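Long-range contacts in chorismate synthase (Aquifex aeolicus, PDB 1Q1L), which probably catalyses the FMNH2-dependent elimination of phosphate from 5-enolpyruvylshikimate-3-phosphate, giving chorismate, the branch-point precursor of the aromatic amino acids: residues Val151-Leu156 / Met366-Leu371; Ile161-Phe166 / Val362-Leu367; Ala24-Ile29 / Val146-Val151. One frame throughout, in Å; residues are numbered along the deposited sequence. Where two conformers were deposited one is given.

All three contacts are buried, and together they step through the layers of a beta-alpha-beta sandwich. Contact 1 joins two helices of the middle layer, 142-157 and 356-379. Contact 2 sets the second of these against strand 162-170, and its centre is the nearest of the three to the middle of the chain. Contact 3, further out, sets the first against strand 21-27 of the other sheet. Chemistry changes with place: contact 3 is wholly hydrocarbon, contact 1 is apolar but carries a lysine along one flank, and contact 2 includes a buried carboxylate. The salt bridge from K153 to E364 ties contacts 1 and 2 together.

Contact 1: residues Val151-Leu156 / Met366-Leu371; sequences VCKKFL and MLAIVL
C152 and K153 come closest to I369 and A368 where the two helix axes approach to 8.3 Å and cross at 56°. The CA atoms of K153 and A368 are 5.5 Å apart, a close approach in keeping with the small side chain of A368. Its CB points at the opposing helix and lies 3.5 Å from CG of K153, the one carbon of that side chain that touches it. C152 flanks the same alanine at the level of the backbone, with CB 3.5 Å from A368 O. The C152 thiol stands beside its own backbone N (chi1 -63°), a setting that brings SG to 3.9 Å from CG1 of I369. One turn further on, L156 makes its nearest contacts through CD1, which rests 3.7 Å from A368 O and also touches CB of L371, 4.0 Å away, so that one branch bridges successive turns of the partner helix. The other methyl, CD2, lies beside the backbone of L371.

These two helices, 142-157 and 356-379, belong to the helical layer of the beta-alpha-beta sandwich described for this enzyme, and the contact shows how short side chains at a crossing let such a layer pack closely. Just beyond the crossing, I163 of strand 162-170 touches L156, A368 and L371, and thereby brings one sheet onto the helix pair.

Beyond CG the K153 chain is fully extended and carries NZ to salt bridges with E364, one turn before A368 on the partner helix, and with E43. R46 lies close to the same ammonium, so the two carboxylates probably offset the mutual repulsion of two like charges. The lysine side chain is about 9 Å from that of R47, a predicted NADP-binding residue.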
loop_
_atom_site.group_PDB
_atom_site.type_symbol
_atom_site.label_atom_id
_atom_site.label_comp_id
_atom_site.label_asym_id
_atom_site.label_seq_id
_atom_site.Cartn_x
_atom_site.Cartn_y
_atom_site.Cartn_z
ATOM N N VAL A 151 -17.731 -13.646 0.973
ATOM C CA VAL A 151 -18.261 -12.478 0.276
ATOM C C VAL A 151 -17.653 -12.409 -1.123
ATOM O O VAL A 151 -18.346 -12.151 -2.108
ATOM C CB VAL A 151 -17.934 -11.165 1.052
ATOM C CG1 VAL A 151 -18.498 -9.959 0.315
ATOM C CG2 VAL A 151 -18.524 -11.239 2.455
ATOM N N CYS A 152 -16.353 -12.652 -1.209
ATOM C CA CYS A 152 -15.669 -12.608 -2.493
ATOM C C CYS A 152 -16.187 -13.688 -3.435
ATOM O O CYS A 152 -16.293 -13.465 -4.641
ATOM C CB CYS A 152 -14.165 -12.742 -2.280
ATOM S SG CYS A 152 -13.500 -11.357 -1.327
ATOM N N LYS A 153 -16.521 -14.852 -2.888
ATOM C CA LYS A 153 -17.066 -15.929 -3.713
ATOM C C LYS A 153 -18.406 -15.492 -4.292
ATOM O O LYS A 153 -18.679 -15.709 -5.470
ATOM C CB LYS A 153 -17.286 -17.201 -2.896
ATOM C CG LYS A 153 -16.039 -17.993 -2.564
ATOM C CD LYS A 153 -16.434 -19.334 -1.954
ATOM C CE LYS A 153 -15.225 -20.182 -1.611
ATOM N NZ LYS A 153 -15.633 -21.485 -1.014
ATOM N N LYS A 154 -19.255 -14.892 -3.463
ATOM C CA LYS A 154 -20.555 -14.437 -3.948
ATOM C C LYS A 154 -20.331 -13.461 -5.097
ATOM O O LYS A 154 -20.986 -13.538 -6.139
ATOM C CB LYS A 154 -21.347 -13.755 -2.829
ATOM C CG LYS A 154 -22.758 -13.351 -3.249
ATOM C CD LYS A 154 -23.527 -14.555 -3.808
ATOM C CE LYS A 154 -24.861 -14.143 -4.426
ATOM N NZ LYS A 154 -25.781 -13.536 -3.424
ATOM N N PHE A 155 -19.392 -12.544 -4.906
ATOM C CA PHE A 155 -19.065 -11.566 -5.939
ATOM C C PHE A 155 -18.650 -12.258 -7.246
ATOM O O PHE A 155 -19.145 -11.927 -8.324
ATOM C CB PHE A 155 -17.931 -10.653 -5.452
ATOM C CG PHE A 155 -17.380 -9.752 -6.522
ATOM C CD1 PHE A 155 -18.149 -8.714 -7.046
ATOM C CD2 PHE A 155 -16.104 -9.970 -7.037
ATOM C CE1 PHE A 155 -17.652 -7.908 -8.072
ATOM C CE2 PHE A 155 -15.599 -9.172 -8.059
ATOM C CZ PHE A 155 -16.374 -8.138 -8.581
ATOM N N LEU A 156 -17.748 -13.227 -7.138
ATOM C CA LEU A 156 -17.240 -13.959 -8.298
ATOM C C LEU A 156 -18.293 -14.774 -9.035
ATOM O O LEU A 156 -18.248 -14.902 -10.262
ATOM C CB LEU A 156 -16.115 -14.904 -7.879
ATOM C CG LEU A 156 -14.771 -14.300 -7.492
ATOM C CD1 LEU A 156 -13.852 -15.405 -6.988
ATOM C CD2 LEU A 156 -14.160 -13.592 -8.691
HETATM N N MSE A 366 -9.114 -18.069 0.318
HETATM C CA MSE A 366 -7.955 -17.271 -0.087
HETATM C C MSE A 366 -7.908 -17.059 -1.599
HETATM O O MSE A 366 -7.610 -15.958 -2.076
HETATM C CB MSE A 366 -6.660 -17.931 0.398
HETATM C CG MSE A 366 -6.536 -18.003 1.919
HETATM SE SE MSE A 366 -6.923 -16.304 2.805
HETATM C CE MSE A 366 -5.530 -15.237 2.006
ATOM N N LEU A 367 -8.209 -18.109 -2.354
ATOM C CA LEU A 367 -8.219 -18.014 -3.802
ATOM C C LEU A 367 -9.323 -17.067 -4.277
ATOM O O LEU A 367 -9.135 -16.327 -5.234
ATOM C CB LEU A 367 -8.424 -19.391 -4.437
ATOM C CG LEU A 367 -8.450 -19.341 -5.970
ATOM C CD1 LEU A 367 -7.125 -18.754 -6.476
ATOM C CD2 LEU A 367 -8.666 -20.748 -6.545
ATOM N N ALA A 368 -10.476 -17.102 -3.614
ATOM C CA ALA A 368 -11.584 -16.235 -3.992
ATOM C C ALA A 368 -11.230 -14.764 -3.738
ATOM O O ALA A 368 -11.631 -13.878 -4.491
ATOM C CB ALA A 368 -12.845 -16.621 -3.211
ATOM N N ILE A 369 -10.475 -14.513 -2.678
ATOM C CA ILE A 369 -10.074 -13.149 -2.349
ATOM C C ILE A 369 -9.102 -12.614 -3.399
ATOM O O ILE A 369 -9.249 -11.491 -3.887
ATOM C CB ILE A 369 -9.422 -13.097 -0.954
ATOM C CG1 ILE A 369 -10.483 -13.417 0.112
ATOM C CG2 ILE A 369 -8.832 -11.697 -0.687
ATOM C CD1 ILE A 369 -9.939 -13.485 1.519
ATOM N N VAL A 370 -8.119 -13.431 -3.757
ATOM C CA VAL A 370 -7.128 -13.039 -4.750
ATOM C C VAL A 370 -7.784 -12.792 -6.098
ATOM O O VAL A 370 -7.509 -11.789 -6.765
ATOM C CB VAL A 370 -6.033 -14.131 -4.907
ATOM C CG1 VAL A 370 -5.058 -13.756 -6.024
ATOM C CG2 VAL A 370 -5.270 -14.278 -3.605
ATOM N N LEU A 371 -8.673 -13.697 -6.497
ATOM C CA LEU A 371 -9.329 -13.564 -7.785
ATOM C C LEU A 371 -10.305 -12.406 -7.841
ATOM O O LEU A 371 -10.379 -11.717 -8.861
ATOM C CB LEU A 371 -10.026 -14.870 -8.167
ATOM C CG LEU A 371 -9.059 -16.049 -8.368
ATOM C CD1 LEU A 371 -9.820 -17.254 -8.905
ATOM C CD2 LEU A 371 -7.962 -15.659 -9.355
#

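Contact 2: residues Ile161-Phe166 / Val362-Leu367; sequences IKIGSF and VGEAML
S165 and E364 point at each other across a strand and a helix that run roughly antiparallel, their axes 7.9 Å apart and at 151°. The glutamate reaches out as an extended chain beyond CG and presents OE2 to the serine. On the strand side, the S165 hydroxyl sits in the crowded position between its backbone N and carbonyl carbon (chi1 66°), turned to the carboxylate. The modelled separation of OG and OE2, 2.5 Å, would be a very short hydrogen bond, but OG is also too close to another atom of the model, so its place and the length are doubtful. The methylene takes part as well, with S165 CB 3.7 Å from CG of E364.

I163, two residues earlier, projects from the same face of the strand and slides past E364 in the opposite direction. Its CG2 lies 3.7 Å from E364 O and 3.9 Å from E364 CB, against the root of the side chain whose tip lies by the serine. The other branch of I163 runs on to the next turn, where CD1 lies against the backbone of L367, 3.9 Å from its C, and beside CG. Between I163 and S165, G164 brings the backbone itself near the helix, its CA 6.0 Å from that of E364.

The buried carboxylate has further partners, R46 in a salt bridge with OE1 alongside K153 and R203 in a long, weak ion pair with OE2, positive charges that would be expected to stabilise the anion. Backbone bonds from K162, G164 and F166 join the strand to 229-236, whose V233 and A235 touch L367. Helix 356-379 thus lies on the five-stranded antiparallel sheet, with helix 142-157 packed beside it and V146 touching V362.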
loop_
_atom_site.group_PDB
_atom_site.type_symbol
_atom_site.label_atom_id
_atom_site.label_comp_id
_atom_site.label_asym_id
_atom_site.label_seq_id
_atom_site.Cartn_x
_atom_site.Cartn_y
_atom_site.Cartn_z
ATOM N N ILE A 161 -17.956 -17.294 -12.183
ATOM C CA ILE A 161 -16.691 -17.843 -11.696
ATOM C C ILE A 161 -16.946 -18.716 -10.466
ATOM O O ILE A 161 -17.471 -18.258 -9.451
ATOM C CB ILE A 161 -15.679 -16.704 -11.382
ATOM C CG1 ILE A 161 -15.236 -16.038 -12.697
ATOM C CG2 ILE A 161 -14.483 -17.249 -10.611
ATOM C CD1 ILE A 161 -14.380 -14.793 -12.527
ATOM N N LYS A 162 -16.577 -19.987 -10.579
ATOM C CA LYS A 162 -16.783 -20.992 -9.447
ATOM C C LYS A 162 -15.370 -21.470 -8.784
ATOM O O LYS A 162 -14.340 -21.795 -9.528
ATOM C CB LYS A 162 -17.673 -22.347 -10.010
ATOM C CG LYS A 162 -19.259 -21.922 -10.829
ATOM C CD LYS A 162 -20.048 -23.392 -11.618
ATOM C CE LYS A 162 -21.489 -22.917 -12.670
ATOM N NZ LYS A 162 -21.088 -21.757 -13.868
ATOM N N ILE A 163 -15.345 -21.511 -7.459
ATOM C CA ILE A 163 -14.162 -21.923 -6.745
ATOM C C ILE A 163 -14.514 -23.173 -5.955
ATOM O O ILE A 163 -15.603 -23.277 -5.396
ATOM C CB ILE A 163 -13.667 -20.785 -5.830
ATOM C CG1 ILE A 163 -13.120 -19.654 -6.719
ATOM C CG2 ILE A 163 -12.643 -21.305 -4.857
ATOM C CD1 ILE A 163 -12.446 -18.538 -5.985
ATOM N N GLY A 164 -13.602 -24.137 -5.942
ATOM C CA GLY A 164 -13.851 -25.364 -5.217
ATOM C C GLY A 164 -12.539 -26.015 -4.881
ATOM O O GLY A 164 -11.484 -25.493 -5.248
ATOM N N SER A 165 -12.597 -27.158 -4.201
ATOM C CA SER A 165 -11.390 -27.869 -3.815
ATOM C C SER A 165 -11.703 -29.283 -3.335
ATOM O O SER A 165 -12.859 -29.699 -3.275
ATOM C CB SER A 165 -10.672 -27.115 -2.695
ATOM O OG SER A 165 -11.449 -27.121 -1.509
ATOM N N PHE A 166 -10.653 -30.012 -2.989
ATOM C CA PHE A 166 -10.798 -31.377 -2.496
ATOM C C PHE A 166 -9.448 -31.883 -2.034
ATOM O O PHE A 166 -8.414 -31.470 -2.556
ATOM C CB PHE A 166 -11.376 -32.286 -3.593
ATOM C CG PHE A 166 -10.699 -32.140 -4.921
ATOM C CD1 PHE A 166 -9.478 -32.754 -5.169
ATOM C CD2 PHE A 166 -11.266 -31.352 -5.915
ATOM C CE1 PHE A 166 -8.830 -32.580 -6.391
ATOM C CE2 PHE A 166 -10.627 -31.169 -7.137
ATOM C CZ PHE A 166 -9.410 -31.785 -7.374
ATOM N N VAL A 362 -10.316 -23.166 3.652
ATOM C CA VAL A 362 -9.690 -21.861 3.829
ATOM C C VAL A 362 -8.962 -21.541 2.522
ATOM O O VAL A 362 -8.863 -20.381 2.108
ATOM C CB VAL A 362 -8.676 -21.885 4.993
ATOM C CG1 VAL A 362 -7.967 -20.536 5.105
ATOM C CG2 VAL A 362 -9.397 -22.220 6.302
ATOM N N GLY A 363 -8.465 -22.587 1.863
ATOM C CA GLY A 363 -7.763 -22.390 0.605
ATOM C C GLY A 363 -8.689 -21.798 -0.439
ATOM O O GLY A 363 -8.275 -20.963 -1.248
ATOM N N GLU A 364 -9.945 -22.232 -0.426
ATOM C CA GLU A 364 -10.933 -21.736 -1.370
ATOM C C GLU A 364 -11.172 -20.256 -1.089
ATOM O O GLU A 364 -11.278 -19.446 -2.003
ATOM C CB GLU A 364 -12.252 -22.490 -1.212
ATOM C CG GLU A 364 -12.225 -23.952 -1.606
ATOM C CD GLU A 364 -13.542 -24.648 -1.286
ATOM O OE1 GLU A 364 -14.560 -23.936 -1.110
ATOM O OE2 GLU A 364 -13.555 -25.898 -1.219
ATOM N N ALA A 365 -11.267 -19.920 0.191
ATOM C CA ALA A 365 -11.488 -18.538 0.608
ATOM C C ALA A 365 -10.354 -17.626 0.136
ATOM O O ALA A 365 -10.600 -16.540 -0.380
ATOM C CB ALA A 365 -11.610 -18.478 2.124
HETATM N N MSE A 366 -9.114 -18.069 0.318
HETATM C CA MSE A 366 -7.955 -17.271 -0.087
HETATM C C MSE A 366 -7.908 -17.059 -1.599
HETATM O O MSE A 366 -7.610 -15.958 -2.076
HETATM C CB MSE A 366 -6.660 -17.931 0.398
HETATM C CG MSE A 366 -6.536 -18.003 1.919
HETATM SE SE MSE A 366 -6.923 -16.304 2.805
HETATM C CE MSE A 366 -5.530 -15.237 2.006
ATOM N N LEU A 367 -8.209 -18.109 -2.354
ATOM C CA LEU A 367 -8.219 -18.014 -3.802
ATOM C C LEU A 367 -9.323 -17.067 -4.277
ATOM O O LEU A 367 -9.135 -16.327 -5.234
ATOM C CB LEU A 367 -8.424 -19.391 -4.437
ATOM C CG LEU A 367 -8.450 -19.341 -5.970
ATOM C CD1 LEU A 367 -7.125 -18.754 -6.476
ATOM C CD2 LEU A 367 -8.666 -20.748 -6.545
#

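Contact 3: residues Ala24-Ile29 / Val146-Val151; sequences AILEGI and VAVGAV
L26 meets V148 and V151 from a strand whose axis runs 9.1 Å from the helix axis, inclined to it by 27°. Its CB is directed at the helix but stays 4.5 Å from CG1 of V148. The first torsion sets CG anti to the backbone N (chi1 169°), and CG comes no nearer than 4.5 Å to V148 CG1. Closer contact begins at the methyls: CD1 lies 4.1 Å from V148 CG1, while CD2 goes to V151, 3.7 Å from its CG1, the two side chains meeting tip to tip.

Residues alternate along the strand in the manner of a sheet lying against a helical layer, here the four-stranded antiparallel sheet on one side of the beta-alpha-beta sandwich. A24 and L26 face helix 142-157, whereas I25 points away and packs on I25 of a neighbouring subunit.

A24 adds a methyl at one end, with CB 3.9 Å from V148 CG2. At the other end I29, past the strand, brings CG1 to 4.0 Å from V151 CG1, the methyl that also touches L26. F11 of strand 10-14 packs on both L26 and V148, and I80 of strand 80-85 on V151.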
loop_
_atom_site.group_PDB
_atom_site.type_symbol
_atom_site.label_atom_id
_atom_site.label_comp_id
_atom_site.label_asym_id
_atom_site.label_seq_id
_atom_site.Cartn_x
_atom_site.Cartn_y
_atom_site.Cartn_z
ATOM N N ALA A 24 -13.999 -8.670 11.247
ATOM C CA ALA A 24 -13.417 -8.448 9.935
ATOM C C ALA A 24 -14.123 -7.301 9.251
ATOM O O ALA A 24 -15.330 -7.122 9.409
ATOM C CB ALA A 24 -13.543 -9.703 9.075
ATOM N N ILE A 25 -13.350 -6.515 8.510
ATOM C CA ILE A 25 -13.891 -5.412 7.738
ATOM C C ILE A 25 -13.320 -5.577 6.342
ATOM O O ILE A 25 -12.101 -5.638 6.162
ATOM C CB ILE A 25 -13.478 -4.024 8.297
ATOM C CG1 ILE A 25 -14.089 -3.813 9.689
ATOM C CG2 ILE A 25 -13.966 -2.933 7.350
ATOM C CD1 ILE A 25 -13.756 -2.474 10.340
ATOM N N LEU A 26 -14.216 -5.668 5.367
ATOM C CA LEU A 26 -13.870 -5.834 3.963
ATOM C C LEU A 26 -14.351 -4.611 3.200
ATOM O O LEU A 26 -15.513 -4.233 3.307
ATOM C CB LEU A 26 -14.565 -7.076 3.388
ATOM C CG LEU A 26 -14.503 -7.213 1.863
ATOM C CD1 LEU A 26 -13.051 -7.301 1.421
ATOM C CD2 LEU A 26 -15.272 -8.442 1.414
ATOM N N GLU A 27 -13.464 -4.009 2.418
ATOM C CA GLU A 27 -13.828 -2.828 1.652
ATOM C C GLU A 27 -13.497 -2.986 0.175
ATOM O O GLU A 27 -12.448 -3.517 -0.179
ATOM C CB GLU A 27 -13.089 -1.606 2.200
ATOM C CG GLU A 27 -13.493 -0.306 1.535
ATOM C CD GLU A 27 -12.657 0.872 1.997
ATOM O OE1 GLU A 27 -11.511 1.009 1.525
ATOM O OE2 GLU A 27 -13.144 1.657 2.839
ATOM N N GLY A 28 -14.389 -2.515 -0.689
ATOM C CA GLY A 28 -14.131 -2.599 -2.114
ATOM C C GLY A 28 -15.125 -3.396 -2.932
ATOM O O GLY A 28 -15.126 -3.287 -4.162
ATOM N N ILE A 29 -15.957 -4.210 -2.282
ATOM C CA ILE A 29 -16.956 -4.977 -3.034
ATOM C C ILE A 29 -17.971 -3.974 -3.570
ATOM O O ILE A 29 -18.479 -3.149 -2.823
ATOM C CB ILE A 29 -17.677 -6.010 -2.150
ATOM C CG1 ILE A 29 -16.663 -7.014 -1.591
ATOM C CG2 ILE A 29 -18.719 -6.759 -2.980
ATOM C CD1 ILE A 29 -16.094 -7.962 -2.629
ATOM N N VAL A 146 -12.322 -16.997 6.076
ATOM C CA VAL A 146 -13.368 -17.683 5.327
ATOM C C VAL A 146 -14.593 -16.784 5.152
ATOM O O VAL A 146 -15.257 -16.826 4.118
ATOM C CB VAL A 146 -13.760 -19.016 6.028
ATOM C CG1 VAL A 146 -15.012 -19.607 5.398
ATOM C CG2 VAL A 146 -12.610 -20.012 5.909
ATOM N N ALA A 147 -14.885 -15.964 6.154
ATOM C CA ALA A 147 -16.032 -15.055 6.074
ATOM C C ALA A 147 -15.794 -13.999 4.986
ATOM O O ALA A 147 -16.684 -13.703 4.182
ATOM C CB ALA A 147 -16.270 -14.381 7.436
ATOM N N VAL A 148 -14.598 -13.417 4.970
ATOM C CA VAL A 148 -14.266 -12.422 3.954
ATOM C C VAL A 148 -14.305 -13.106 2.591
ATOM O O VAL A 148 -14.809 -12.547 1.610
ATOM C CB VAL A 148 -12.857 -11.820 4.188
ATOM C CG1 VAL A 148 -12.405 -11.027 2.961
ATOM C CG2 VAL A 148 -12.878 -10.905 5.420
ATOM N N GLY A 149 -13.774 -14.327 2.544
ATOM C CA GLY A 149 -13.760 -15.083 1.306
ATOM C C GLY A 149 -15.149 -15.441 0.813
ATOM O O GLY A 149 -15.395 -15.498 -0.396
ATOM N N ALA A 150 -16.070 -15.685 1.739
ATOM C CA ALA A 150 -17.442 -16.024 1.362
ATOM C C ALA A 150 -18.053 -14.874 0.576
ATOM O O ALA A 150 -18.805 -15.085 -0.378
ATOM C CB ALA A 150 -18.285 -16.315 2.616
ATOM N N VAL A 151 -17.731 -13.646 0.973
ATOM C CA VAL A 151 -18.261 -12.478 0.276
ATOM C C VAL A 151 -17.653 -12.409 -1.123
ATOM O O VAL A 151 -18.346 -12.151 -2.108
ATOM C CB VAL A 151 -17.934 -11.165 1.052
ATOM C CG1 VAL A 151 -18.498 -9.959 0.315
ATOM C CG2 VAL A 151 -18.524 -11.239 2.455
#